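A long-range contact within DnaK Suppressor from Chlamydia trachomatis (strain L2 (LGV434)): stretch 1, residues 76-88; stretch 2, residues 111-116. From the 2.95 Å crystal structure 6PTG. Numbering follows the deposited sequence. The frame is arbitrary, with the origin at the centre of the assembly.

Stretch 1 (76-88) KLLRQIDRALEKI
Stretch 2, residues 111-116: IPYATM

Residues 76-88 form an unbroken stretch of helix, with phi/psi near -63/-40 and i to i+4 hydrogen bonds such as Ala84 N to Gln80 O (2.9 Å). Residues 111-116 are irregular: Ile111 (-123/86) leaves a preceding helix, and a type I turn runs through Pro112 (-66/-16) and Tyr113 (-96/15), closed by Ala114 N to Ile111 O at 3.1 Å. Ala114 (-72/120), Thr115 (-112/-2) and Met116 (-138/158) follow. Register is set by Ile81 and Tyr113, whose CA atoms lie 5.1 Å apart.

No hydrogen bond crosses the contact, which buries 413 Å² and rests on packing. Tyr113 (chi1 52°, p; chi2 86°) points toward the helix. Leu77 (t, p) starts sideways, but its CD1 sits 3.6 Å from the Tyr113 ring centroid, 15° off the normal, a CH-pi contact over one face. Gln80 NE2 approaches the ring edge, 4.0 Å from Tyr113 CD1. Ile81 (m, t) places CG1 3.9 Å from Tyr113 CB, while Ala84 CB points toward the turn and lies 3.8 Å from Tyr113 CA.

Thr115 (chi1 59°, p) directs CG2 at the helix, 3.8 Å from Ala84 N, 3.8 Å from Arg83 CG and 3.7 Å from Lys87 CD. Lys87 (m, t, p, p) thus contributes aliphatic surface. Arg83 (t, p, t) forms a salt bridge with Glu86 within the helix, NH1 to OE1 3.2 Å.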

# COMPACT_ATOMS: atom_id res chain seq x y z
N LYS B 76 -14.94 -1.45 7.78
CA LYS B 76 -13.59 -1.00 7.46
C LYS B 76 -12.61 -1.38 8.56
O LYS B 76 -11.45 -1.69 8.29
CB LYS B 76 -13.60 0.51 7.23
CG LYS B 76 -12.27 1.11 6.85
CD LYS B 76 -12.33 2.63 6.89
CE LYS B 76 -11.03 3.23 6.40
NZ LYS B 76 -10.83 2.94 4.95
N LEU B 77 -13.07 -1.34 9.81
CA LEU B 77 -12.20 -1.69 10.94
C LEU B 77 -11.89 -3.18 10.97
O LEU B 77 -10.76 -3.57 11.28
CB LEU B 77 -12.86 -1.25 12.24
CG LEU B 77 -12.04 -1.47 13.50
CD1 LEU B 77 -10.67 -0.87 13.33
CD2 LEU B 77 -12.75 -0.84 14.69
N LEU B 78 -12.87 -4.03 10.66
CA LEU B 78 -12.62 -5.47 10.64
C LEU B 78 -11.61 -5.85 9.57
O LEU B 78 -10.80 -6.76 9.77
CB LEU B 78 -13.93 -6.24 10.42
CG LEU B 78 -14.89 -6.31 11.60
CD1 LEU B 78 -16.18 -6.99 11.19
CD2 LEU B 78 -14.24 -7.04 12.77
N ARG B 79 -11.65 -5.17 8.42
CA ARG B 79 -10.67 -5.43 7.38
C ARG B 79 -9.26 -5.06 7.84
O ARG B 79 -8.31 -5.82 7.62
CB ARG B 79 -11.04 -4.67 6.10
N GLN B 80 -9.12 -3.91 8.52
CA GLN B 80 -7.81 -3.48 9.02
C GLN B 80 -7.27 -4.43 10.09
O GLN B 80 -6.07 -4.75 10.09
CB GLN B 80 -7.89 -2.06 9.56
CG GLN B 80 -7.24 -1.01 8.66
CD GLN B 80 -7.60 0.41 9.06
OE1 GLN B 80 -8.78 0.77 9.15
NE2 GLN B 80 -6.59 1.24 9.29
N ILE B 81 -8.12 -4.86 11.02
CA ILE B 81 -7.67 -5.76 12.08
C ILE B 81 -7.18 -7.08 11.49
O ILE B 81 -6.12 -7.59 11.87
CB ILE B 81 -8.79 -5.98 13.11
CG1 ILE B 81 -8.98 -4.73 13.97
CG2 ILE B 81 -8.50 -7.19 14.00
CD1 ILE B 81 -10.28 -4.71 14.74
N ASP B 82 -7.96 -7.65 10.57
CA ASP B 82 -7.55 -8.89 9.90
C ASP B 82 -6.22 -8.71 9.16
O ASP B 82 -5.37 -9.61 9.20
CB ASP B 82 -8.64 -9.35 8.93
CG ASP B 82 -9.80 -10.02 9.65
OD1 ASP B 82 -9.57 -10.63 10.71
OD2 ASP B 82 -10.94 -9.95 9.14
N ARG B 83 -6.04 -7.58 8.47
CA ARG B 83 -4.79 -7.34 7.77
C ARG B 83 -3.62 -7.21 8.73
O ARG B 83 -2.53 -7.74 8.47
CB ARG B 83 -4.91 -6.08 6.90
CG ARG B 83 -3.62 -5.71 6.18
CD ARG B 83 -3.06 -6.91 5.40
NE ARG B 83 -1.69 -6.68 4.94
CZ ARG B 83 -0.87 -7.65 4.57
NH1 ARG B 83 -1.27 -8.92 4.61
NH2 ARG B 83 0.37 -7.36 4.18
N ALA B 84 -3.81 -6.50 9.85
CA ALA B 84 -2.76 -6.40 10.85
C ALA B 84 -2.39 -7.78 11.39
O ALA B 84 -1.21 -8.07 11.61
CB ALA B 84 -3.19 -5.47 11.98
N LEU B 85 -3.39 -8.65 11.59
CA LEU B 85 -3.12 -10.01 12.04
C LEU B 85 -2.35 -10.80 10.98
O LEU B 85 -1.44 -11.56 11.31
CB LEU B 85 -4.42 -10.71 12.39
CG LEU B 85 -5.07 -10.28 13.71
CD1 LEU B 85 -6.48 -10.83 13.86
CD2 LEU B 85 -4.19 -10.71 14.88
N GLU B 86 -2.70 -10.62 9.70
CA GLU B 86 -1.95 -11.26 8.62
C GLU B 86 -0.50 -10.80 8.61
O GLU B 86 0.41 -11.61 8.44
CB GLU B 86 -2.60 -11.00 7.27
CG GLU B 86 -3.97 -11.62 7.09
CD GLU B 86 -4.63 -11.21 5.80
OE1 GLU B 86 -3.91 -10.69 4.91
OE2 GLU B 86 -5.86 -11.40 5.67
N LYS B 87 -0.27 -9.49 8.75
CA LYS B 87 1.10 -9.00 8.74
C LYS B 87 1.92 -9.58 9.89
O LYS B 87 3.14 -9.74 9.76
CB LYS B 87 1.12 -7.47 8.79
CG LYS B 87 0.57 -6.83 7.54
CD LYS B 87 0.38 -5.33 7.69
CE LYS B 87 1.71 -4.63 7.91
NZ LYS B 87 2.73 -5.09 6.94
N ILE B 88 1.28 -9.92 11.01
CA ILE B 88 2.00 -10.59 12.08
C ILE B 88 2.41 -11.99 11.65
O ILE B 88 3.51 -12.45 11.95
CB ILE B 88 1.17 -10.60 13.38
CG1 ILE B 88 1.04 -9.18 13.94
CG2 ILE B 88 1.80 -11.50 14.41
CD1 ILE B 88 0.27 -9.10 15.26
N ILE B 111 -2.69 2.60 18.01
CA ILE B 111 -3.52 1.97 16.99
C ILE B 111 -2.89 0.64 16.59
O ILE B 111 -2.13 0.60 15.61
CB ILE B 111 -3.69 2.89 15.77
CG1 ILE B 111 -4.02 4.31 16.19
CG2 ILE B 111 -4.78 2.35 14.88
CD1 ILE B 111 -4.33 5.22 15.04
N PRO B 112 -3.18 -0.46 17.29
CA PRO B 112 -2.50 -1.72 16.97
C PRO B 112 -2.84 -2.29 15.60
O PRO B 112 -2.11 -3.17 15.12
CB PRO B 112 -2.95 -2.66 18.10
CG PRO B 112 -4.26 -2.09 18.56
CD PRO B 112 -4.10 -0.60 18.43
N TYR B 113 -3.92 -1.83 14.95
CA TYR B 113 -4.29 -2.27 13.61
C TYR B 113 -3.77 -1.35 12.51
O TYR B 113 -4.24 -1.43 11.37
CB TYR B 113 -5.81 -2.43 13.50
CG TYR B 113 -6.61 -1.22 13.94
CD1 TYR B 113 -6.87 -0.18 13.05
CD2 TYR B 113 -7.10 -1.12 15.23
CE1 TYR B 113 -7.60 0.93 13.45
CE2 TYR B 113 -7.82 -0.02 15.64
CZ TYR B 113 -8.07 1.00 14.75
OH TYR B 113 -8.80 2.10 15.16
N ALA B 114 -2.82 -0.48 12.82
CA ALA B 114 -2.23 0.38 11.81
C ALA B 114 -1.34 -0.44 10.90
O ALA B 114 -0.40 -1.09 11.37
CB ALA B 114 -1.42 1.49 12.48
N THR B 115 -1.66 -0.46 9.61
CA THR B 115 -0.90 -1.19 8.61
C THR B 115 -0.17 -0.27 7.64
O THR B 115 0.56 -0.76 6.78
CB THR B 115 -1.81 -2.14 7.84
OG1 THR B 115 -2.84 -1.39 7.21
CG2 THR B 115 -2.41 -3.16 8.77
N MET B 116 -0.33 1.04 7.76
CA MET B 116 0.33 1.99 6.90
C MET B 116 0.84 3.15 7.75
O MET B 116 0.32 3.40 8.84
CB MET B 116 -0.62 2.52 5.81
CG MET B 116 -1.21 1.45 4.93
SD MET B 116 -2.56 2.09 3.93
CE MET B 116 -3.93 1.87 5.07